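Local structure of GlcNAc-alpha-1,4-Gal-releasing endo-beta-galactosidase (Clostridium perfringens, 1UPS) at residues 71-76 with 270-275; 20-25 with 132-137. The protein releases the disaccharide GlcNAc-alpha-1,4-Gal as an endo-beta-galactosidase, probably by hydrolysing O-glycosyl bonds as a member of glycoside hydrolase family 16. All blocks are in the same frame, centred on the assembly; numbering follows the deposited sequence.

Both contacts lie on the same curved antiparallel sheet of the GH16 domain, their centres 9 Å apart, because strands 267-279 and 129-136 are neighbours in it. Interaction 1 (71-76 with 270-275) carries the calcium site, while interaction 2 (20-25 with 132-137) lays an N-terminal loop over the adjoining strand. R134 joins the two: its NH1 makes a salt bridge with OD1 of the calcium ligand D272, and its side chain comes within about 7 Å of the ion. Two further bridges are probable hydrogen bonds, from Y273 OH to E132 OE1 (2.7 Å) and from R275 NH1 to N23 O (2.8 Å).

Interaction 1. Residues 71-76 with 270-275; sequences NGSLVE and AIDYMR. With CA (calcium ion), chain C.
Calcium sits where the turn entering strand 73-78 meets strand 267-279, in the antiparallel sheet of a GH16 beta-sandwich. D272 chelates it twice, through its backbone O and through OD2, each 2.4 Å from the ion. G72 O binds the ion from the other segment, also at 2.4 Å; two waters and E37 O bind it too, and N39 belongs to the site. D272 CB leaves the backbone away from strand 73-78, yet with CG anti to the backbone N OD2 is carried to the ion, beside G72 O. OD1, the oxygen not on the metal, makes a salt bridge with R134 NH1. The helical backbone of D272 (phi -73°, psi -43°) kinks the strand locally without ending it, and D272 and Y273 both pair with R134 of the neighbouring strand, consistent with a classic beta bulge. A second-shell water bonds N71 O and S73 OG, both at 2.7 Å, and reaches D272 OD2 weakly; S73 OG is also hydrogen-bonded to Y214 OH.

Beyond the site, L74 and I271 form a hydrogen-bonded antiparallel pair. I271 N gives a nearly straight bond to L74 O (2.8 Å, 166°) in the carbonyl plane, whereas L74 N reaches I271 O (2.9 Å) from above that carbonyl's plane. On the opposite sheet face A270 CB packs on V75 CG2, while the side-by-side L74 and I271 meet through methyls CD2 and CD1 at 4.1 Å.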
loop_
_atom_site.group_PDB
_atom_site.type_symbol
_atom_site.label_atom_id
_atom_site.label_comp_id
_atom_site.label_asym_id
_atom_site.label_seq_id
_atom_site.Cartn_x
_atom_site.Cartn_y
_atom_site.Cartn_z
ATOM N N ASN A 71 16.289 -2.390 23.018
ATOM C CA ASN A 71 15.767 -1.023 23.163
ATOM C C ASN A 71 14.276 -0.930 22.787
ATOM O O ASN A 71 13.856 -0.028 22.055
ATOM C CB ASN A 71 16.630 -0.075 22.308
ATOM C CG ASN A 71 16.418 1.393 22.642
ATOM O OD1 ASN A 71 16.436 1.804 23.810
ATOM N ND2 ASN A 71 16.223 2.196 21.600
ATOM N N GLY A 72 13.486 -1.877 23.294
ATOM C CA GLY A 72 12.053 -1.932 23.032
ATOM C C GLY A 72 11.624 -2.367 21.628
ATOM O O GLY A 72 10.450 -2.201 21.282
ATOM N N SER A 73 12.541 -2.938 20.840
ATOM C CA SER A 73 12.228 -3.348 19.458
ATOM C C SER A 73 12.548 -4.804 19.211
ATOM O O SER A 73 13.485 -5.358 19.808
ATOM C CB SER A 73 13.033 -2.503 18.457
ATOM O OG SER A 73 12.566 -1.161 18.445
ATOM N N LEU A 74 11.778 -5.435 18.331
ATOM C CA LEU A 74 12.231 -6.692 17.735
ATOM C C LEU A 74 13.321 -6.372 16.703
ATOM O O LEU A 74 13.111 -5.557 15.782
ATOM C CB LEU A 74 11.057 -7.410 17.052
ATOM C CG LEU A 74 11.402 -8.614 16.158
ATOM C CD1 LEU A 74 11.862 -9.784 17.019
ATOM C CD2 LEU A 74 10.159 -8.984 15.317
ATOM N N VAL A 75 14.473 -7.020 16.858
ATOM C CA VAL A 75 15.574 -6.910 15.905
ATOM C C VAL A 75 15.794 -8.277 15.235
ATOM O O VAL A 75 16.489 -9.155 15.774
ATOM C CB VAL A 75 16.880 -6.387 16.577
ATOM C CG1 VAL A 75 18.060 -6.327 15.574
ATOM C CG2 VAL A 75 16.639 -5.030 17.230
ATOM N N GLU A 76 15.177 -8.449 14.066
ATOM C CA GLU A 76 15.439 -9.629 13.226
ATOM C C GLU A 76 16.781 -9.435 12.554
ATOM O O GLU A 76 17.061 -8.347 12.077
ATOM C CB GLU A 76 14.362 -9.716 12.139
ATOM C CG GLU A 76 12.982 -9.970 12.719
ATOM C CD GLU A 76 11.922 -10.136 11.634
ATOM O OE1 GLU A 76 11.006 -10.976 11.818
ATOM O OE2 GLU A 76 12.006 -9.421 10.615
ATOM N N ALA A 270 14.829 -2.983 12.925
ATOM C CA ALA A 270 14.231 -2.896 14.250
ATOM C C ALA A 270 12.774 -2.488 14.147
ATOM O O ALA A 270 12.457 -1.498 13.483
ATOM C CB ALA A 270 15.005 -1.887 15.134
ATOM N N ILE A 271 11.894 -3.265 14.775
ATOM C CA ILE A 271 10.465 -2.935 14.787
ATOM C C ILE A 271 10.010 -2.639 16.217
ATOM O O ILE A 271 10.037 -3.518 17.071
ATOM C CB ILE A 271 9.630 -4.085 14.188
ATOM C CG1 ILE A 271 10.177 -4.485 12.806
ATOM C CG2 ILE A 271 8.150 -3.682 14.064
ATOM C CD1 ILE A 271 10.189 -5.977 12.591
ATOM N N ASP A 272 9.552 -1.407 16.451
ATOM C CA ASP A 272 9.154 -0.957 17.790
ATOM C C ASP A 272 7.826 -1.578 18.220
ATOM O O ASP A 272 7.667 -2.011 19.374
ATOM C CB ASP A 272 9.096 0.583 17.813
ATOM C CG ASP A 272 8.670 1.147 19.160
ATOM O OD1 ASP A 272 8.165 2.296 19.154
ATOM O OD2 ASP A 272 8.810 0.530 20.243
ATOM N N TYR A 273 6.865 -1.625 17.299
ATOM C CA TYR A 273 5.555 -2.195 17.581
ATOM C C TYR A 273 4.821 -2.503 16.291
ATOM O O TYR A 273 5.169 -1.968 15.228
ATOM C CB TYR A 273 4.675 -1.259 18.443
ATOM C CG TYR A 273 4.284 0.088 17.817
ATOM C CD1 TYR A 273 3.281 0.175 16.831
ATOM C CD2 TYR A 273 4.851 1.284 18.285
ATOM C CE1 TYR A 273 2.923 1.399 16.272
ATOM C CE2 TYR A 273 4.476 2.522 17.744
ATOM C CZ TYR A 273 3.516 2.572 16.756
ATOM O OH TYR A 273 3.163 3.791 16.235
ATOM N N MET A 274 3.818 -3.372 16.404
ATOM C CA MET A 274 2.801 -3.576 15.374
ATOM C C MET A 274 1.435 -3.465 16.049
ATOM O O MET A 274 1.206 -4.072 17.096
ATOM C CB MET A 274 2.934 -4.961 14.723
ATOM C CG MET A 274 1.814 -5.255 13.706
ATOM S SD MET A 274 1.948 -6.935 13.040
ATOM C CE MET A 274 0.273 -7.205 12.460
ATOM N N ARG A 275 0.538 -2.684 15.455
ATOM C CA ARG A 275 -0.804 -2.501 15.997
ATOM C C ARG A 275 -1.808 -2.596 14.864
ATOM O O ARG A 275 -1.541 -2.154 13.737
ATOM C CB ARG A 275 -0.922 -1.130 16.687
ATOM C CG ARG A 275 -0.020 -0.989 17.927
ATOM C CD ARG A 275 -0.094 0.379 18.609
ATOM N NE ARG A 275 0.996 0.553 19.568
ATOM C CZ ARG A 275 1.511 1.731 19.917
ATOM N NH1 ARG A 275 1.023 2.866 19.408
ATOM N NH2 ARG A 275 2.511 1.782 20.799
HETATM CA CA CA C . 8.257 -1.359 21.581
HETATM O O HOH W 1 11.988 0.761 20.288
HETATM O O HOH W 2 9.145 0.480 22.996
HETATM O O HOH W 3 6.241 -0.143 21.932
#

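Interaction 2. Residues 20-25 with 132-137; sequences FPANPI and EIRAKL
The guanidinium of R134 has A22 N over one face and F20 O at its edge, in its own plane. NE and NH2 both grip that carbonyl side-on: the bond from R134 NE to F20 O is 2.9 Å long and comes nearly along the C=O axis, while R134 NH2, also 2.9 Å from F20 O, approaches from above the carbonyl plane. A22 N lies 3.4 Å from R134 NE; both are donors, so this is packing and not a hydrogen bond. R134 NH1 makes a salt bridge with D272 OD1, so one arginine braces both a calcium ligand and the loop. The F20 ring has P21 CD over one face, 3.5 Å above the plane.

R134 reaches the loop by an extended chain from CG to NE, with chi4 of -92° turning the guanidinium across it; A22 CB packs against R134 CD at 3.8 Å. Residues 20-25, an irregular loop before strand 30-36, cross one face of the GH16 sheet, on which E132 and R134 point toward the loop from alternate positions of strand 129-136. E132, buried and extended, is met by N23 at about a right angle. N23 ND2 donates to E132 OE1 at 3.0 Å from above the carboxylate plane, and weakly to OE2, the two planes standing 55° apart. It also donates to N232 OD1, its strongest partner. Y273 OH shares E132 OE1, satisfying this buried oxygen twice.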
loop_
_atom_site.group_PDB
_atom_site.type_symbol
_atom_site.label_atom_id
_atom_site.label_comp_id
_atom_site.label_asym_id
_atom_site.label_seq_id
_atom_site.Cartn_x
_atom_site.Cartn_y
_atom_site.Cartn_z
ATOM N N PHE A 20 10.498 9.773 14.313
ATOM C CA PHE A 20 9.113 10.211 14.364
ATOM C C PHE A 20 8.473 9.629 15.633
ATOM O O PHE A 20 8.620 8.445 15.904
ATOM C CB PHE A 20 8.335 9.783 13.103
ATOM C CG PHE A 20 7.021 10.494 12.943
ATOM C CD1 PHE A 20 5.837 9.896 13.353
ATOM C CD2 PHE A 20 6.968 11.779 12.397
ATOM C CE1 PHE A 20 4.606 10.558 13.223
ATOM C CE2 PHE A 20 5.746 12.452 12.257
ATOM C CZ PHE A 20 4.562 11.851 12.674
ATOM N N PRO A 21 7.767 10.445 16.414
ATOM C CA PRO A 21 7.217 9.972 17.693
ATOM C C PRO A 21 6.246 8.813 17.531
ATOM O O PRO A 21 5.453 8.818 16.610
ATOM C CB PRO A 21 6.465 11.197 18.258
ATOM C CG PRO A 21 6.400 12.192 17.159
ATOM C CD PRO A 21 7.446 11.857 16.145
ATOM N N ALA A 22 6.301 7.846 18.435
ATOM C CA ALA A 22 5.310 6.775 18.445
ATOM C C ALA A 22 3.878 7.333 18.541
ATOM O O ALA A 22 3.606 8.285 19.317
ATOM C CB ALA A 22 5.600 5.829 19.604
ATOM N N ASN A 23 2.967 6.756 17.757
ATOM C CA ASN A 23 1.537 7.052 17.898
ATOM C C ASN A 23 0.973 6.503 19.222
ATOM O O ASN A 23 1.567 5.602 19.824
ATOM C CB ASN A 23 0.731 6.477 16.718
ATOM C CG ASN A 23 0.793 7.360 15.473
ATOM O OD1 ASN A 23 0.959 8.587 15.556
ATOM N ND2 ASN A 23 0.644 6.736 14.305
ATOM N N PRO A 24 -0.155 7.047 19.691
ATOM C CA PRO A 24 -0.808 6.496 20.885
ATOM C C PRO A 24 -1.419 5.125 20.617
ATOM O O PRO A 24 -1.742 4.799 19.472
ATOM C CB PRO A 24 -1.896 7.529 21.223
ATOM C CG PRO A 24 -2.125 8.307 19.994
ATOM C CD PRO A 24 -0.880 8.206 19.134
ATOM N N ILE A 25 -1.562 4.323 21.667
ATOM C CA ILE A 25 -2.153 2.998 21.520
ATOM C C ILE A 25 -3.643 3.102 21.168
ATOM O O ILE A 25 -4.165 2.309 20.359
ATOM C CB ILE A 25 -1.896 2.146 22.792
ATOM C CG1 ILE A 25 -0.416 1.746 22.853
ATOM C CG2 ILE A 25 -2.772 0.895 22.788
ATOM C CD1 ILE A 25 0.071 1.211 24.197
ATOM N N GLU A 132 -0.416 -0.945 11.429
ATOM C CA GLU A 132 0.666 0.027 11.592
ATOM C C GLU A 132 1.890 -0.596 12.231
ATOM O O GLU A 132 1.758 -1.398 13.171
ATOM C CB GLU A 132 0.161 1.199 12.456
ATOM C CG GLU A 132 1.179 2.307 12.737
ATOM C CD GLU A 132 0.541 3.474 13.484
ATOM O OE1 GLU A 132 1.001 3.797 14.616
ATOM O OE2 GLU A 132 -0.430 4.074 12.951
ATOM N N ILE A 133 3.076 -0.253 11.722
ATOM C CA ILE A 133 4.310 -0.531 12.453
ATOM C C ILE A 133 5.111 0.754 12.606
ATOM O O ILE A 133 4.915 1.729 11.852
ATOM C CB ILE A 133 5.176 -1.633 11.779
ATOM C CG1 ILE A 133 5.804 -1.121 10.453
ATOM C CG2 ILE A 133 4.352 -2.953 11.641
ATOM C CD1 ILE A 133 6.859 -2.116 9.792
ATOM N N ARG A 134 6.010 0.752 13.586
ATOM C CA ARG A 134 6.984 1.814 13.710
ATOM C C ARG A 134 8.325 1.107 13.633
ATOM O O ARG A 134 8.568 0.163 14.379
ATOM C CB ARG A 134 6.809 2.544 15.048
ATOM C CG ARG A 134 7.822 3.651 15.293
ATOM C CD ARG A 134 7.387 4.566 16.463
ATOM N NE ARG A 134 8.298 5.685 16.702
ATOM C CZ ARG A 134 9.329 5.658 17.549
ATOM N NH1 ARG A 134 9.610 4.555 18.224
ATOM N NH2 ARG A 134 10.091 6.747 17.728
ATOM N N ALA A 135 9.172 1.513 12.689
ATOM C CA ALA A 135 10.353 0.718 12.378
ATOM C C ALA A 135 11.514 1.590 11.939
ATOM O O ALA A 135 11.303 2.674 11.402
ATOM C CB ALA A 135 10.009 -0.329 11.244
ATOM N N LYS A 136 12.735 1.094 12.161
ATOM C CA LYS A 136 13.968 1.696 11.675
ATOM C C LYS A 136 14.631 0.640 10.786
ATOM O O LYS A 136 14.889 -0.490 11.234
ATOM C CB LYS A 136 14.876 2.070 12.846
ATOM C CG LYS A 136 16.266 2.544 12.418
ATOM C CD LYS A 136 16.988 3.325 13.499
ATOM C CE LYS A 136 17.351 2.523 14.726
ATOM N NZ LYS A 136 17.848 3.499 15.793
ATOM N N LEU A 137 14.889 1.010 9.529
ATOM C CA LEU A 137 15.310 0.038 8.511
ATOM C C LEU A 137 16.813 -0.234 8.561
ATOM O O LEU A 137 17.569 0.506 9.210
ATOM C CB LEU A 137 14.920 0.525 7.114
ATOM C CG LEU A 137 13.445 0.925 6.900
ATOM C CD1 LEU A 137 13.171 1.143 5.424
ATOM C CD2 LEU A 137 12.489 -0.097 7.448
#